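Local coordinates for protein homoprotocatechuate 2,3-dioxygenase (Brevibacterium fuscum, PDB 4Z6M) that catalyses the oxygen-dependent opening of the homoprotocatechuate ring at an iron(II) centre, probably by extradiol cleavage, at residues M140-D143 against L144-A147; T160-V163 against P164-R167; I258-P261 against D262-I266; F341-G345 against D346-S350. The protein carries 1 engineered substitution. All coordinates share one frame; numbering follows the deposited sequence.

Contact 1. Residues M140-D143 against L144-A147; sequences MRYD and LYSA
Two successive bends in the Arg141 side chain, chi2 -68° and chi3 -51°, fold its guanidinium back beside the turn, where a methyl of Leu144 lies over one face of it. The leucine reaches this place with CG anti to its own carbonyl carbon. Leu144 CD1 then lies over the rim of the group rather than its centre, 3.7 Å from Arg141 NH2. The edge of the same guanidinium is taken by Asp143 in a side-on, two-nitrogen salt bridge: Arg141 NE meets Asp143 OD1 at 2.9 Å, on the syn lone pair, and Arg141 NH2 meets Asp143 OD2 at 2.9 Å. Both oxygens sit near the guanidinium plane, so the pairing fixes the rotation of the charged end and holds it flat beneath the leucine methyl. Arg141 NH1 has a further salt bridge, to Glu136.

The backbone bends at the same point. Leu144 N gives a hydrogen bond of 2.8 Å to Arg141 O, and Tyr145 N a weak one of 3.4 Å to Tyr142 O. A water donates to both Tyr142 O and Tyr145 O. On the side away from the salt bridge the rings of Tyr142 and Tyr145 meet obliquely, planes at 56°, with Tyr142 CD1 4.3 Å from Tyr145 CG. Their hydroxyls part company: Tyr145 OH bonds His220 of its own chain, Tyr142 OH bonds Asn252 of a third subunit, while Tyr142 O accepts from Gln227 of the second. The segment opens with an inverse gamma turn centred on Arg141 and continues into two overlapping i to i+3 bonds, the second weak, in a loop at the subunit interfaces.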
# COMPACT_ATOMS: atom_id res chain seq x y z
N MET A 140 -14.49 7.98 9.40
CA MET A 140 -13.30 8.17 10.26
C MET A 140 -13.30 7.27 11.45
O MET A 140 -12.52 7.47 12.40
CB MET A 140 -13.16 9.63 10.68
CG MET A 140 -13.14 10.57 9.49
SD MET A 140 -12.63 12.25 9.82
CE MET A 140 -10.93 11.99 10.24
N ARG A 141 -14.14 6.23 11.39
CA ARG A 141 -14.22 5.26 12.52
C ARG A 141 -13.15 4.17 12.36
O ARG A 141 -13.40 2.99 12.17
CB ARG A 141 -15.63 4.68 12.67
CG ARG A 141 -16.65 5.71 13.15
CD ARG A 141 -16.42 6.18 14.59
NE ARG A 141 -16.29 5.06 15.52
CZ ARG A 141 -17.31 4.38 16.03
NH1 ARG A 141 -18.56 4.72 15.76
NH2 ARG A 141 -17.06 3.35 16.81
N TYR A 142 -11.89 4.60 12.44
CA TYR A 142 -10.80 3.69 12.20
C TYR A 142 -10.64 2.65 13.29
O TYR A 142 -9.91 1.69 13.11
CB TYR A 142 -9.50 4.50 12.04
CG TYR A 142 -9.49 5.38 10.81
CD1 TYR A 142 -9.27 4.84 9.54
CD2 TYR A 142 -9.69 6.75 10.92
CE1 TYR A 142 -9.26 5.64 8.42
CE2 TYR A 142 -9.67 7.56 9.80
CZ TYR A 142 -9.46 7.00 8.55
OH TYR A 142 -9.42 7.78 7.41
N ASP A 143 -11.34 2.85 14.41
CA ASP A 143 -11.51 1.80 15.41
C ASP A 143 -12.34 0.62 14.94
O ASP A 143 -12.22 -0.46 15.52
CB ASP A 143 -12.09 2.38 16.70
CG ASP A 143 -13.41 3.13 16.53
OD1 ASP A 143 -13.62 3.88 15.56
OD2 ASP A 143 -14.26 2.99 17.41
N LEU A 144 -13.11 0.79 13.87
CA LEU A 144 -13.91 -0.26 13.25
C LEU A 144 -13.29 -0.76 11.93
O LEU A 144 -13.74 -1.74 11.36
CB LEU A 144 -15.31 0.25 12.98
CG LEU A 144 -16.04 0.85 14.17
CD1 LEU A 144 -17.43 1.30 13.71
CD2 LEU A 144 -16.12 -0.15 15.31
N TYR A 145 -12.31 -0.05 11.41
CA TYR A 145 -11.80 -0.31 10.07
C TYR A 145 -11.12 -1.67 9.97
O TYR A 145 -10.19 -1.98 10.72
CB TYR A 145 -10.83 0.78 9.69
CG TYR A 145 -10.37 0.84 8.24
CD1 TYR A 145 -11.14 1.49 7.31
CD2 TYR A 145 -9.12 0.37 7.83
CE1 TYR A 145 -10.72 1.62 6.00
CE2 TYR A 145 -8.72 0.50 6.51
CZ TYR A 145 -9.53 1.13 5.61
OH TYR A 145 -9.13 1.29 4.28
N SER A 146 -11.60 -2.44 9.01
CA SER A 146 -11.07 -3.75 8.69
C SER A 146 -9.89 -3.66 7.72
O SER A 146 -9.84 -2.76 6.86
CB SER A 146 -12.16 -4.57 8.01
OG SER A 146 -11.63 -5.76 7.46
N ALA A 147 -9.00 -4.64 7.77
CA ALA A 147 -7.95 -4.72 6.77
C ALA A 147 -8.50 -4.91 5.35
O ALA A 147 -7.80 -4.63 4.37
CB ALA A 147 -6.98 -5.83 7.15
O HOH W 1 -9.82 -1.12 13.31

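Contact 2. Residues T160-V163 against P164-R167; sequences TPDV and PRGR
Asp162 lays its carboxylate against the first carbons of Arg165, with Asp162 CG 3.4 Å from Arg165 CB and the two side chains crossing at about a right angle. CG stands anti to the aspartate's backbone N, chi1 -175°, and this brings OD1 over the start of the helix. There Arg165 N donates to Asp162 OD1 at 3.1 Å, approaching from well above the carboxylate plane, 61° out of it. The same oxygen, Asp162 OD1, lies 3.3 Å from Pro164 CD, so the ring of the proline closes one flank of the cap. Arg165 is extended from CG to NE and carries its charge off: Asp162 OD2 and Arg165 NE stay 5.2 Å apart, so the pair attracts only at a distance, if at all.

The helical bonds take over from the cap. Gly166 N reaches Asp162 O at 3.2 Å, and Arg167 N reaches Val163 O at 2.8 Å, almost straight onto the carbonyl. Pro164 has no N-H to offer, and in this first turn none is required of it. Val163 CB packs 3.5 Å from Pro164 CD, while its side chain faces Thr188 and Ala191 of strand 188-194; Arg167 forms a salt bridge with Asp180 of strand 176-182. An aspartate N-cap with proline in the first turn thus begins helix 163-172 directly after strand 152-160, the beta-alpha start of a beta-alpha-beta-beta-beta module of the glyoxalase/dioxygenase fold.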
# COMPACT_ATOMS: atom_id res chain seq x y z
N THR A 160 -28.10 -9.03 -19.83
CA THR A 160 -29.24 -8.74 -20.70
C THR A 160 -28.87 -9.24 -22.12
O THR A 160 -27.71 -9.16 -22.52
CB THR A 160 -29.62 -7.23 -20.67
OG1 THR A 160 -30.93 -7.04 -21.20
CG2 THR A 160 -28.64 -6.37 -21.43
N PRO A 161 -29.85 -9.77 -22.88
CA PRO A 161 -29.45 -10.46 -24.14
C PRO A 161 -29.06 -9.52 -25.28
O PRO A 161 -28.27 -9.93 -26.13
CB PRO A 161 -30.67 -11.30 -24.49
CG PRO A 161 -31.79 -10.65 -23.75
CD PRO A 161 -31.22 -10.10 -22.48
N ASP A 162 -29.62 -8.31 -25.32
CA ASP A 162 -29.41 -7.35 -26.42
C ASP A 162 -28.76 -6.10 -25.83
O ASP A 162 -29.45 -5.24 -25.27
CB ASP A 162 -30.77 -7.03 -27.08
CG ASP A 162 -30.66 -6.13 -28.31
OD1 ASP A 162 -29.66 -5.38 -28.46
OD2 ASP A 162 -31.64 -6.12 -29.10
N VAL A 163 -27.45 -5.96 -25.97
CA VAL A 163 -26.77 -4.85 -25.29
C VAL A 163 -27.10 -3.49 -25.92
O VAL A 163 -27.42 -2.56 -25.19
CB VAL A 163 -25.27 -5.13 -25.11
CG1 VAL A 163 -24.57 -3.94 -24.46
CG2 VAL A 163 -25.10 -6.40 -24.27
N PRO A 164 -27.08 -3.37 -27.26
CA PRO A 164 -27.43 -2.08 -27.84
C PRO A 164 -28.83 -1.59 -27.46
O PRO A 164 -29.02 -0.39 -27.23
CB PRO A 164 -27.30 -2.33 -29.35
CG PRO A 164 -26.24 -3.39 -29.42
CD PRO A 164 -26.57 -4.30 -28.27
N ARG A 165 -29.80 -2.50 -27.39
CA ARG A 165 -31.15 -2.11 -27.02
C ARG A 165 -31.19 -1.55 -25.60
O ARG A 165 -31.81 -0.50 -25.35
CB ARG A 165 -32.09 -3.31 -27.12
CG ARG A 165 -33.54 -3.02 -26.76
CD ARG A 165 -34.39 -4.25 -26.99
NE ARG A 165 -35.81 -3.94 -26.81
CZ ARG A 165 -36.55 -4.27 -25.75
NH1 ARG A 165 -36.04 -4.96 -24.74
NH2 ARG A 165 -37.82 -3.91 -25.72
N GLY A 166 -30.51 -2.23 -24.69
CA GLY A 166 -30.43 -1.74 -23.31
C GLY A 166 -29.65 -0.46 -23.17
O GLY A 166 -30.03 0.42 -22.40
N ARG A 167 -28.55 -0.36 -23.91
CA ARG A 167 -27.72 0.85 -23.89
C ARG A 167 -28.51 2.10 -24.28
O ARG A 167 -28.42 3.12 -23.61
CB ARG A 167 -26.50 0.68 -24.79
CG ARG A 167 -25.69 1.95 -25.01
CD ARG A 167 -24.75 1.69 -26.15
NE ARG A 167 -23.85 2.80 -26.42
CZ ARG A 167 -22.57 2.62 -26.77
NH1 ARG A 167 -22.05 1.39 -26.85
NH2 ARG A 167 -21.82 3.67 -27.00

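Contact 3. Residues I258-P261 against D262-I266; sequences ILDP and DNHRI
Ile258 and Ile266 face each other as an antiparallel hydrogen-bonded pair, with Ile258 N to Ile266 O and Ile266 N to Ile258 O both 2.9 Å. Leu259 and Arg265 form the next, non-hydrogen-bonded pair. Asp260 N then gives His264 O a nearly straight bond of 2.8 Å, and Asn263 N closes a type I turn on Asp260 O at 2.9 Å. With Asn263 in the left-handed helical region, this is a type I turn plus G1 bulge, tying strand 254-259 to strand 265-270, which carries the iron ligand Glu267. Asp260 chi1, 92°, lies off the usual staggered values and turns the carboxylate in over the turn, where Asp260 OD1 receives weak bonds from Asp262 N and His264 N, each 2.8 Å. Asp260 OD2 lies at the imidazole edge, in its plane, 3.3 Å from His264 CD2, and bonds Tyr35 OH; His264 ND1 and NE2 pair with Ser309 and Val24 O. A water donates to Asp262 OD2 and, weakly, to Asp260 OD2. On one sheet face Ile258 CG1 packs 4.0 Å from Ile266 CB. On the other, Leu259 and Arg265 run side by side, Arg265 NE in a salt bridge with Glu242 and its guanidinium making a cation-pi contact with Trp304.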
# COMPACT_ATOMS: atom_id res chain seq x y z
N ILE A 258 -16.13 -12.52 -5.80
CA ILE A 258 -16.39 -13.56 -4.83
C ILE A 258 -17.87 -13.92 -4.87
O ILE A 258 -18.70 -13.18 -5.42
CB ILE A 258 -15.92 -13.14 -3.41
CG1 ILE A 258 -16.69 -11.93 -2.92
CG2 ILE A 258 -14.41 -12.88 -3.42
CD1 ILE A 258 -16.28 -11.42 -1.56
N LEU A 259 -18.19 -15.05 -4.25
CA LEU A 259 -19.56 -15.59 -4.28
C LEU A 259 -20.13 -15.70 -2.87
O LEU A 259 -19.53 -16.34 -2.03
CB LEU A 259 -19.60 -16.96 -4.96
CG LEU A 259 -19.06 -16.97 -6.39
CD1 LEU A 259 -18.95 -18.40 -6.86
CD2 LEU A 259 -19.91 -16.15 -7.34
N ASP A 260 -21.32 -15.14 -2.65
CA ASP A 260 -22.00 -15.25 -1.35
C ASP A 260 -22.65 -16.64 -1.21
O ASP A 260 -22.56 -17.46 -2.13
CB ASP A 260 -22.95 -14.06 -1.13
CG ASP A 260 -24.39 -14.28 -1.59
OD1 ASP A 260 -24.67 -15.28 -2.29
OD2 ASP A 260 -25.25 -13.43 -1.22
N PRO A 261 -23.29 -16.91 -0.06
CA PRO A 261 -23.80 -18.26 0.16
C PRO A 261 -24.88 -18.73 -0.81
O PRO A 261 -25.04 -19.94 -0.98
CB PRO A 261 -24.28 -18.21 1.62
CG PRO A 261 -23.34 -17.22 2.24
CD PRO A 261 -23.23 -16.15 1.19
N ASP A 262 -25.61 -17.79 -1.42
CA ASP A 262 -26.61 -18.08 -2.45
C ASP A 262 -26.06 -17.93 -3.87
O ASP A 262 -26.83 -17.90 -4.83
CB ASP A 262 -27.82 -17.18 -2.27
CG ASP A 262 -28.65 -17.58 -1.07
OD1 ASP A 262 -29.19 -18.68 -1.07
OD2 ASP A 262 -28.68 -16.81 -0.11
N ASN A 263 -24.74 -17.85 -3.97
CA ASN A 263 -24.02 -17.65 -5.24
C ASN A 263 -24.19 -16.25 -5.84
O ASN A 263 -23.70 -16.02 -6.95
CB ASN A 263 -24.36 -18.75 -6.27
CG ASN A 263 -24.13 -20.15 -5.71
OD1 ASN A 263 -23.19 -20.37 -4.96
ND2 ASN A 263 -24.99 -21.11 -6.10
N HIS A 264 -24.81 -15.30 -5.13
CA HIS A 264 -24.79 -13.90 -5.59
C HIS A 264 -23.32 -13.47 -5.67
O HIS A 264 -22.55 -13.66 -4.74
CB HIS A 264 -25.53 -12.94 -4.69
CG HIS A 264 -26.98 -13.24 -4.52
ND1 HIS A 264 -27.85 -13.41 -5.58
CD2 HIS A 264 -27.71 -13.36 -3.40
CE1 HIS A 264 -29.07 -13.62 -5.10
NE2 HIS A 264 -29.01 -13.57 -3.78
N ARG A 265 -22.94 -12.87 -6.80
CA ARG A 265 -21.57 -12.42 -7.04
C ARG A 265 -21.37 -11.01 -6.56
O ARG A 265 -22.16 -10.10 -6.87
CB ARG A 265 -21.29 -12.54 -8.53
CG ARG A 265 -19.90 -12.11 -8.96
CD ARG A 265 -19.74 -12.15 -10.47
NE ARG A 265 -19.75 -13.49 -11.04
CZ ARG A 265 -20.75 -14.05 -11.73
NH1 ARG A 265 -21.90 -13.42 -11.92
NH2 ARG A 265 -20.58 -15.27 -12.24
N ILE A 266 -20.30 -10.83 -5.80
CA ILE A 266 -19.90 -9.51 -5.30
C ILE A 266 -18.53 -9.20 -5.91
O ILE A 266 -17.61 -10.03 -5.85
CB ILE A 266 -19.80 -9.49 -3.77
CG1 ILE A 266 -21.15 -9.94 -3.16
CG2 ILE A 266 -19.40 -8.12 -3.27
CD1 ILE A 266 -22.32 -9.04 -3.45
O HOH W 2 -26.56 -15.11 0.55

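Contact 4. Residues F341-G345 against D346-S350; sequences FTRAG and DEDGS
Asp346 closes a type II turn by giving its backbone N to Arg343 O at 3.0 Å, with Gly345 supplying the positive phi at the third position. Its side chain then runs alongside Arg343 and points the same way. CG is anti to the backbone N, chi1 -172°, and Asp346 OD2 meets Arg343 NE at 2.8 Å, nearly in the guanidinium plane but on the anti side of the carboxylate, the two planes lying 57° apart. The other oxygen, Asp346 OD1, takes the backbone N of Asp348 from above, 3.0 Å away, making an Asx turn. Glu347 O serves the following turn: both Ser350 N and Ser350 OG donate to it, the hydroxyl at 2.6 Å. Asp348 accepts a weak bond of 2.9 Å from Arg343 NH2 at its carbonyl O; a salt bridge from its carboxylate is doubtful, as that side chain has two conformers. Here a water between the two segments accepts from Arg343 N. Gly349, third residue of this second type II turn, turns its carbonyl O to Thr342, whose OG1 donates at 2.7 Å in the carbonyl plane, on a lone pair. Ser350 brings its CA close to that of Phe341, just before strand 351-352. Arg343 thus spreads its charge over acidic partners on two chains, Asp346 within the loop and, through NH1, Asp239 of the fourth subunit, which would be expected to restrict its rotation.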
# COMPACT_ATOMS: atom_id res chain seq x y z
N PHE A 341 -5.99 -12.33 -28.52
CA PHE A 341 -4.64 -11.85 -28.82
C PHE A 341 -4.09 -11.03 -27.67
O PHE A 341 -4.83 -10.45 -26.89
CB PHE A 341 -4.59 -11.06 -30.13
CG PHE A 341 -5.43 -9.80 -30.14
CD1 PHE A 341 -4.97 -8.65 -29.55
CD2 PHE A 341 -6.67 -9.78 -30.73
CE1 PHE A 341 -5.73 -7.49 -29.53
CE2 PHE A 341 -7.43 -8.64 -30.72
CZ PHE A 341 -6.96 -7.49 -30.14
N THR A 342 -2.76 -10.96 -27.63
CA THR A 342 -2.06 -10.02 -26.74
C THR A 342 -1.78 -8.71 -27.48
O THR A 342 -2.05 -7.63 -26.98
CB THR A 342 -0.77 -10.62 -26.19
OG1 THR A 342 -1.06 -11.81 -25.44
CG2 THR A 342 -0.06 -9.63 -25.28
N ARG A 343 -1.27 -8.84 -28.70
CA ARG A 343 -1.03 -7.70 -29.57
C ARG A 343 -1.81 -7.93 -30.85
O ARG A 343 -1.68 -8.98 -31.49
CB ARG A 343 0.45 -7.57 -29.89
CG ARG A 343 1.32 -7.22 -28.70
CD ARG A 343 2.79 -7.56 -28.92
NE ARG A 343 3.02 -8.99 -29.03
CZ ARG A 343 3.21 -9.82 -28.01
NH1 ARG A 343 3.24 -9.36 -26.76
NH2 ARG A 343 3.34 -11.13 -28.25
N ALA A 344 -2.60 -6.93 -31.26
CA ALA A 344 -3.42 -7.07 -32.45
C ALA A 344 -2.53 -7.36 -33.64
O ALA A 344 -1.51 -6.72 -33.84
CB ALA A 344 -4.25 -5.82 -32.69
N GLY A 345 -2.92 -8.37 -34.40
CA GLY A 345 -2.19 -8.71 -35.61
C GLY A 345 -0.98 -9.60 -35.40
O GLY A 345 -0.34 -10.00 -36.37
N ASP A 346 -0.67 -9.94 -34.15
CA ASP A 346 0.53 -10.73 -33.83
C ASP A 346 0.09 -12.14 -33.40
O ASP A 346 -0.65 -12.29 -32.45
CB ASP A 346 1.33 -10.05 -32.71
CG ASP A 346 2.70 -10.69 -32.43
OD1 ASP A 346 3.06 -11.68 -33.10
OD2 ASP A 346 3.42 -10.18 -31.54
N GLU A 347 0.52 -13.14 -34.14
CA GLU A 347 0.26 -14.53 -33.79
C GLU A 347 0.92 -14.94 -32.45
O GLU A 347 0.37 -15.73 -31.68
CB GLU A 347 0.75 -15.43 -34.94
CG GLU A 347 0.41 -16.89 -34.77
CD GLU A 347 -1.08 -17.15 -34.86
OE1 GLU A 347 -1.78 -16.47 -35.66
OE2 GLU A 347 -1.55 -18.05 -34.15
N ASP A 348 2.08 -14.37 -32.18
CA ASP A 348 2.78 -14.63 -30.94
C ASP A 348 2.01 -14.03 -29.75
O ASP A 348 1.65 -12.87 -29.78
CB ASP A 348 4.17 -14.01 -31.05
CG ASP A 348 5.03 -14.35 -29.88
OD1 ASP A 348 5.08 -15.54 -29.52
OD2 ASP A 348 5.65 -13.43 -29.32
N GLY A 349 1.74 -14.83 -28.72
CA GLY A 349 0.86 -14.39 -27.64
C GLY A 349 -0.63 -14.44 -27.92
O GLY A 349 -1.42 -13.84 -27.20
N SER A 350 -1.03 -15.15 -28.97
CA SER A 350 -2.44 -15.37 -29.25
C SER A 350 -2.83 -16.77 -28.85
O SER A 350 -1.98 -17.66 -28.67
CB SER A 350 -2.74 -15.12 -30.74
OG SER A 350 -2.21 -16.14 -31.55
O HOH W 3 -0.80 -11.54 -29.72

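Contacts 2 and 3 are partly buried and lie nearer the chain's centre than the others, within the same glyoxalase-type domain; contacts 1 and 4 are surface loops that touch other subunits. Contact 2 starts a helix that follows a strand of the sheet, contact 3 joins two strands of that sheet, and an aspartate carboxylate accepts from backbone amides, one in contact 2 and two, weakly, in contact 3. Their centres stand about 24 Å apart. In contacts 1 and 4 an arginine is instead gripped by a nearby aspartate while its NH1 binds elsewhere: in the same chain for contact 1, in the fourth subunit for contact 4. Contact 1 alone among the four pairs two tyrosine rings.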